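Local coordinates for UDP-L-Rhamnose Synthase (Acanthamoeba polyphaga mimivirus, PDB 7JID), which makes UDP-L-rhamnose, probably by NADPH-dependent reduction of a UDP-sugar intermediate, and binds this product beside NADP, at residues A[89-94]-A[148-153]; A[212-217]-A[265-270]. All blocks are in the same frame, centred on the assembly; numbering follows the deposited sequence.

Interaction 1. Residues A[89-94]-A[148-153]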
loop_
_atom_site.group_PDB
_atom_site.type_symbol
_atom_site.label_atom_id
_atom_site.label_comp_id
_atom_site.label_asym_id
_atom_site.label_seq_id
_atom_site.Cartn_x
_atom_site.Cartn_y
_atom_site.Cartn_z
ATOM N N GLY A 89 -6.164 -4.188 -4.808
ATOM C CA GLY A 89 -7.347 -4.481 -5.637
ATOM C C GLY A 89 -7.959 -3.189 -6.174
ATOM O O GLY A 89 -8.169 -3.049 -7.387
ATOM N N PRO A 90 -8.290 -2.209 -5.307
ATOM C CA PRO A 90 -8.842 -0.940 -5.789
ATOM C C PRO A 90 -7.931 -0.236 -6.815
ATOM O O PRO A 90 -8.455 0.314 -7.757
ATOM C CB PRO A 90 -8.980 -0.135 -4.470
ATOM C CG PRO A 90 -9.301 -1.211 -3.450
ATOM C CD PRO A 90 -8.339 -2.335 -3.824
ATOM N N LEU A 91 -6.616 -0.257 -6.639
ATOM C CA LEU A 91 -5.697 0.399 -7.580
ATOM C C LEU A 91 -5.760 -0.347 -8.927
ATOM O O LEU A 91 -5.675 0.345 -9.975
ATOM C CB LEU A 91 -4.291 0.455 -7.009
ATOM C CG LEU A 91 -3.890 1.783 -6.377
ATOM C CD1 LEU A 91 -3.702 2.861 -7.431
ATOM C CD2 LEU A 91 -4.902 2.220 -5.344
ATOM N N CYS A 92 -5.839 -1.678 -8.921
ATOM C CA CYS A 92 -5.936 -2.496 -10.164
ATOM C C CYS A 92 -7.181 -2.058 -10.948
ATOM O O CYS A 92 -7.095 -1.763 -12.195
ATOM C CB CYS A 92 -6.026 -3.976 -9.841
ATOM S SG CYS A 92 -4.438 -4.668 -9.310
ATOM N N LEU A 93 -8.306 -1.919 -10.248
ATOM C CA LEU A 93 -9.557 -1.426 -10.864
ATOM C C LEU A 93 -9.361 -0.023 -11.422
ATOM O O LEU A 93 -9.791 0.226 -12.598
ATOM C CB LEU A 93 -10.680 -1.484 -9.838
ATOM C CG LEU A 93 -11.053 -2.849 -9.273
ATOM C CD1 LEU A 93 -12.245 -2.672 -8.372
ATOM C CD2 LEU A 93 -11.411 -3.845 -10.371
ATOM N N ALA A 94 -8.707 0.889 -10.694
ATOM C CA ALA A 94 -8.438 2.257 -11.193
ATOM C C ALA A 94 -7.617 2.184 -12.489
ATOM O O ALA A 94 -8.029 2.798 -13.518
ATOM C CB ALA A 94 -7.745 3.114 -10.189
ATOM N N ARG A 148 -5.319 8.671 -0.952
ATOM C CA ARG A 148 -4.353 9.564 -1.614
ATOM C C ARG A 148 -4.129 9.055 -3.040
ATOM O O ARG A 148 -4.088 9.875 -3.974
ATOM C CB ARG A 148 -3.066 9.578 -0.805
ATOM C CG ARG A 148 -3.264 10.170 0.579
ATOM C CD ARG A 148 -1.985 10.226 1.360
ATOM N NE ARG A 148 -1.134 11.290 0.843
ATOM C CZ ARG A 148 0.039 11.578 1.375
ATOM N NH1 ARG A 148 0.489 10.886 2.403
ATOM N NH2 ARG A 148 0.771 12.560 0.870
ATOM N N LEU A 149 -3.925 7.748 -3.212
ATOM C CA LEU A 149 -3.592 7.198 -4.546
ATOM C C LEU A 149 -4.746 7.458 -5.502
ATOM O O LEU A 149 -4.510 7.733 -6.714
ATOM C CB LEU A 149 -3.257 5.706 -4.444
ATOM C CG LEU A 149 -1.904 5.430 -3.799
ATOM C CD1 LEU A 149 -1.807 3.985 -3.336
ATOM C CD2 LEU A 149 -0.793 5.761 -4.778
ATOM N N MET A 150 -5.970 7.497 -4.993
ATOM C CA MET A 150 -7.151 7.725 -5.876
ATOM C C MET A 150 -7.145 9.147 -6.443
ATOM O O MET A 150 -7.742 9.348 -7.519
ATOM C CB MET A 150 -8.473 7.434 -5.175
ATOM C CG MET A 150 -8.689 5.970 -4.916
ATOM S SD MET A 150 -8.812 4.981 -6.456
ATOM C CE MET A 150 -8.936 3.334 -5.744
ATOM N N HIS A 151 -6.451 10.077 -5.799
ATOM C CA HIS A 151 -6.377 11.483 -6.266
ATOM C C HIS A 151 -5.562 11.528 -7.563
ATOM O O HIS A 151 -5.709 12.509 -8.304
ATOM C CB HIS A 151 -5.816 12.381 -5.167
ATOM C CG HIS A 151 -6.815 12.724 -4.106
ATOM N ND1 HIS A 151 -7.228 11.812 -3.110
ATOM C CD2 HIS A 151 -7.452 13.892 -3.827
ATOM C CE1 HIS A 151 -8.110 12.408 -2.318
ATOM N NE2 HIS A 151 -8.183 13.711 -2.689
ATOM N N PHE A 152 -4.712 10.535 -7.838
ATOM C CA PHE A 152 -4.001 10.422 -9.140
ATOM C C PHE A 152 -4.947 10.006 -10.273
ATOM O O PHE A 152 -4.499 10.036 -11.452
ATOM C CB PHE A 152 -2.838 9.434 -9.046
ATOM C CG PHE A 152 -1.704 9.973 -8.237
ATOM C CD1 PHE A 152 -0.869 10.938 -8.754
ATOM C CD2 PHE A 152 -1.443 9.490 -6.973
ATOM C CE1 PHE A 152 0.182 11.435 -8.000
ATOM C CE2 PHE A 152 -0.380 9.975 -6.225
ATOM C CZ PHE A 152 0.409 10.982 -6.727
ATOM N N PHE A 153 -6.209 9.667 -9.971
ATOM C CA PHE A 153 -7.235 9.254 -10.942
ATOM C C PHE A 153 -8.449 10.203 -10.873
ATOM O O PHE A 153 -9.549 9.778 -11.097
ATOM C CB PHE A 153 -7.671 7.812 -10.674
ATOM C CG PHE A 153 -6.579 6.791 -10.813
ATOM C CD1 PHE A 153 -6.404 6.104 -12.000
ATOM C CD2 PHE A 153 -5.743 6.504 -9.749
ATOM C CE1 PHE A 153 -5.389 5.169 -12.126
ATOM C CE2 PHE A 153 -4.738 5.553 -9.869
ATOM C CZ PHE A 153 -4.578 4.877 -11.055
#
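A94 and F153 meet most squarely: CB of A94 stands over the centre of the F153 ring, 3.6 Å from its centroid and only 7° off the normal, a CH-pi contact made almost straight down onto the face. L91 reaches the same ring obliquely, its CD1 3.8 Å from CE2 of F153. Both branches of L91 also lie against CB of L149, CD2 at 4.0 Å from it, and the L91 and L149 side chains cross at about a right angle.

M150 works differently. The bend of its chain at chi2 (-64°) puts SD 4.3 Å from CB of A94, and an extended chi3 (176°) carries the terminal methyl CE on to P90, where it lies 3.7 Å from CB of P90 and equally near the backbone O of P90. No hydrogen bond links the two segments, so shape and apolar surface alone join them across 302 Å² of buried area.

Backbone geometry sets these groups in place. Helix 79-99 kinks at P90, whose N has no bond to the turn before; the next turn is closed by A94 N bonding to P90 O at 3.0 Å. On the partner side F153 N bonds to M150 O at 2.9 Å, and the CB of F153 points toward 89-94. F95 meets the F153 ring edge-to-face, and L149 packs on Y88 of the second subunit, which places the contact close to the dimer interface. V157 and Y106, on strands beneath, also touch M150. The side chain of P90 is about 6 Å from bound NADP. Neighbouring helices 79-99 and 138-150, packed together on one face of the parallel sheet, are characteristic of the Rossmann fold.

Interaction 2. Residues A[212-217]-A[265-270]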
loop_
_atom_site.group_PDB
_atom_site.type_symbol
_atom_site.label_atom_id
_atom_site.label_comp_id
_atom_site.label_asym_id
_atom_site.label_seq_id
_atom_site.Cartn_x
_atom_site.Cartn_y
_atom_site.Cartn_z
ATOM N N GLY A 212 -13.753 12.242 -9.131
ATOM C CA GLY A 212 -13.067 12.991 -8.084
ATOM C C GLY A 212 -13.334 12.395 -6.708
ATOM O O GLY A 212 -14.097 11.442 -6.601
ATOM N N THR A 213 -12.833 13.052 -5.693
ATOM C CA THR A 213 -13.065 12.646 -4.288
ATOM C C THR A 213 -14.277 13.426 -3.761
ATOM O O THR A 213 -14.360 14.639 -3.970
ATOM C CB THR A 213 -11.821 12.852 -3.438
ATOM O OG1 THR A 213 -10.836 11.942 -3.934
ATOM C CG2 THR A 213 -12.044 12.574 -1.973
ATOM N N PHE A 214 -15.155 12.755 -3.026
ATOM C CA PHE A 214 -16.271 13.397 -2.282
ATOM C C PHE A 214 -16.333 12.792 -0.896
ATOM O O PHE A 214 -16.536 11.564 -0.760
ATOM C CB PHE A 214 -17.610 13.218 -2.970
ATOM C CG PHE A 214 -17.769 14.001 -4.251
ATOM C CD1 PHE A 214 -18.571 15.138 -4.280
ATOM C CD2 PHE A 214 -17.227 13.528 -5.434
ATOM C CE1 PHE A 214 -18.756 15.821 -5.481
ATOM C CE2 PHE A 214 -17.378 14.243 -6.622
ATOM C CZ PHE A 214 -18.187 15.363 -6.643
ATOM N N ASN A 215 -16.347 13.643 0.110
ATOM C CA ASN A 215 -16.846 13.273 1.453
ATOM C C ASN A 215 -18.317 12.899 1.281
ATOM O O ASN A 215 -19.070 13.637 0.652
ATOM C CB ASN A 215 -16.603 14.425 2.431
ATOM C CG ASN A 215 -15.155 14.606 2.780
ATOM O OD1 ASN A 215 -14.346 13.680 2.707
ATOM N ND2 ASN A 215 -14.782 15.847 3.114
ATOM N N PHE A 216 -18.701 11.745 1.790
ATOM C CA PHE A 216 -19.959 11.084 1.421
ATOM C C PHE A 216 -20.644 10.619 2.703
ATOM O O PHE A 216 -21.085 9.480 2.810
ATOM C CB PHE A 216 -19.708 9.986 0.404
ATOM C CG PHE A 216 -20.912 9.798 -0.462
ATOM C CD1 PHE A 216 -21.226 10.730 -1.433
ATOM C CD2 PHE A 216 -21.647 8.638 -0.372
ATOM C CE1 PHE A 216 -22.329 10.505 -2.258
ATOM C CE2 PHE A 216 -22.761 8.437 -1.168
ATOM C CZ PHE A 216 -23.064 9.365 -2.136
ATOM N N THR A 217 -20.776 11.567 3.619
ATOM C CA THR A 217 -21.569 11.437 4.857
ATOM C C THR A 217 -22.741 12.428 4.817
ATOM O O THR A 217 -22.660 13.463 4.122
ATOM C CB THR A 217 -20.680 11.675 6.077
ATOM O OG1 THR A 217 -20.001 12.904 5.835
ATOM C CG2 THR A 217 -19.685 10.553 6.309
ATOM N N ASP A 265 -19.431 20.313 1.972
ATOM C CA ASP A 265 -19.860 21.400 1.061
ATOM C C ASP A 265 -19.811 20.928 -0.387
ATOM O O ASP A 265 -20.692 21.310 -1.191
ATOM C CB ASP A 265 -19.040 22.656 1.318
ATOM C CG ASP A 265 -19.272 23.299 2.680
ATOM O OD1 ASP A 265 -20.216 22.881 3.398
ATOM O OD2 ASP A 265 -18.528 24.228 2.989
ATOM N N LYS A 266 -18.805 20.146 -0.740
ATOM C CA LYS A 266 -18.665 19.733 -2.149
ATOM C C LYS A 266 -19.889 18.908 -2.558
ATOM O O LYS A 266 -20.457 19.187 -3.612
ATOM C CB LYS A 266 -17.366 18.970 -2.388
ATOM C CG LYS A 266 -17.110 18.670 -3.861
ATOM C CD LYS A 266 -15.865 17.867 -4.045
ATOM C CE LYS A 266 -15.542 17.613 -5.501
ATOM N NZ LYS A 266 -14.295 16.846 -5.689
ATOM N N LEU A 267 -20.268 17.886 -1.782
ATOM C CA LEU A 267 -21.438 17.044 -2.096
ATOM C C LEU A 267 -22.683 17.941 -2.056
ATOM O O LEU A 267 -23.572 17.732 -2.889
ATOM C CB LEU A 267 -21.571 15.910 -1.084
ATOM C CG LEU A 267 -22.688 14.915 -1.402
ATOM C CD1 LEU A 267 -22.440 14.200 -2.723
ATOM C CD2 LEU A 267 -22.853 13.956 -0.255
ATOM N N GLN A 268 -22.797 18.817 -1.047
ATOM C CA GLN A 268 -24.022 19.656 -0.878
ATOM C C GLN A 268 -24.226 20.574 -2.090
ATOM O O GLN A 268 -25.400 20.915 -2.335
ATOM C CB GLN A 268 -23.959 20.416 0.441
ATOM C CG GLN A 268 -24.158 19.501 1.644
ATOM C CD GLN A 268 -24.112 20.285 2.937
ATOM O OE1 GLN A 268 -23.191 20.172 3.767
ATOM N NE2 GLN A 268 -25.135 21.107 3.109
ATOM N N SER A 269 -23.148 20.961 -2.784
ATOM C CA SER A 269 -23.200 21.826 -3.995
ATOM C C SER A 269 -23.955 21.096 -5.098
ATOM O O SER A 269 -24.562 21.782 -5.939
ATOM C CB SER A 269 -21.853 22.259 -4.462
ATOM O OG SER A 269 -21.095 21.163 -5.005
ATOM N N LEU A 270 -23.945 19.764 -5.086
ATOM C CA LEU A 270 -24.585 18.944 -6.149
ATOM C C LEU A 270 -25.897 18.354 -5.655
ATOM O O LEU A 270 -26.795 18.109 -6.487
ATOM C CB LEU A 270 -23.603 17.851 -6.594
ATOM C CG LEU A 270 -22.295 18.319 -7.204
ATOM C CD1 LEU A 270 -21.487 17.103 -7.705
ATOM C CD2 LEU A 270 -22.512 19.335 -8.331
HETATM O O HOH W 1 -18.569 16.461 0.155
#
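K266 and F214 make the cation-pi contact. The lysine chain, extended throughout with CG anti to the backbone N (chi1 -173°), runs across the F214 ring at about a right angle. Its CE sits over one face, offset toward the rim, 3.8 Å from the ring centroid in a CH-pi contact. NZ, 4.3 Å from the same centroid and also over the face, brings the charge to the ring. The ammonium also donates to the backbone O of T213 at 2.8 Å, with a C=O...NZ angle of 151°, so a carbonyl and a pi face both meet the charge.

A second polar link passes through water: one molecule donates to N215 O and accepts from L267 N, bridging strand and helix backbones. L267 N lies in the first turn, where no preceding turn of this helix supplies an acceptor, and the water takes that N-H.

Apolar contacts complete the set. L270 CD1 approaches F214 CE1 obliquely at 3.7 Å, while L267 CA lies at the edge of the F214 ring, near its plane. Further along, both methyls of L267 meet the F216 ring, CD1 coming to 3.7 Å from CE1 of F216.

Strand 212-215 and helix 265-270 run nearly perpendicular, at 97°, with axes 7.4 Å apart at closest approach. The strand closes one side of the parallel sheet, its backbone paired with strand 157-162, and T213 OG1 and N215 OD1 bond to N159 and R161 on that neighbour. Helix 195-207 flanks the aromatic side, where M205 touches F214 and F216, and M198 meets F216 and L267.

In the fold
Both contacts are largely buried but use different elements: interaction 1 pairs two helices, whereas interaction 2 sets a short helix across the outermost strand 212-215. Strand 157-162 lies between them in the fold, since M150 and A94 touch V157 while strand 212-215 pairs with the same strand. The segments also meet directly, H151 CE1 lying 3.2 Å from T213 OG1, although the centres are 19 Å apart. Interaction 1, near NADP and the second subunit, is wholly apolar. Interaction 2, with partly exposed K266 and exposed L270 at its margin and no second-subunit contact, adds a lysine charge and a bridging water to its aromatic packing.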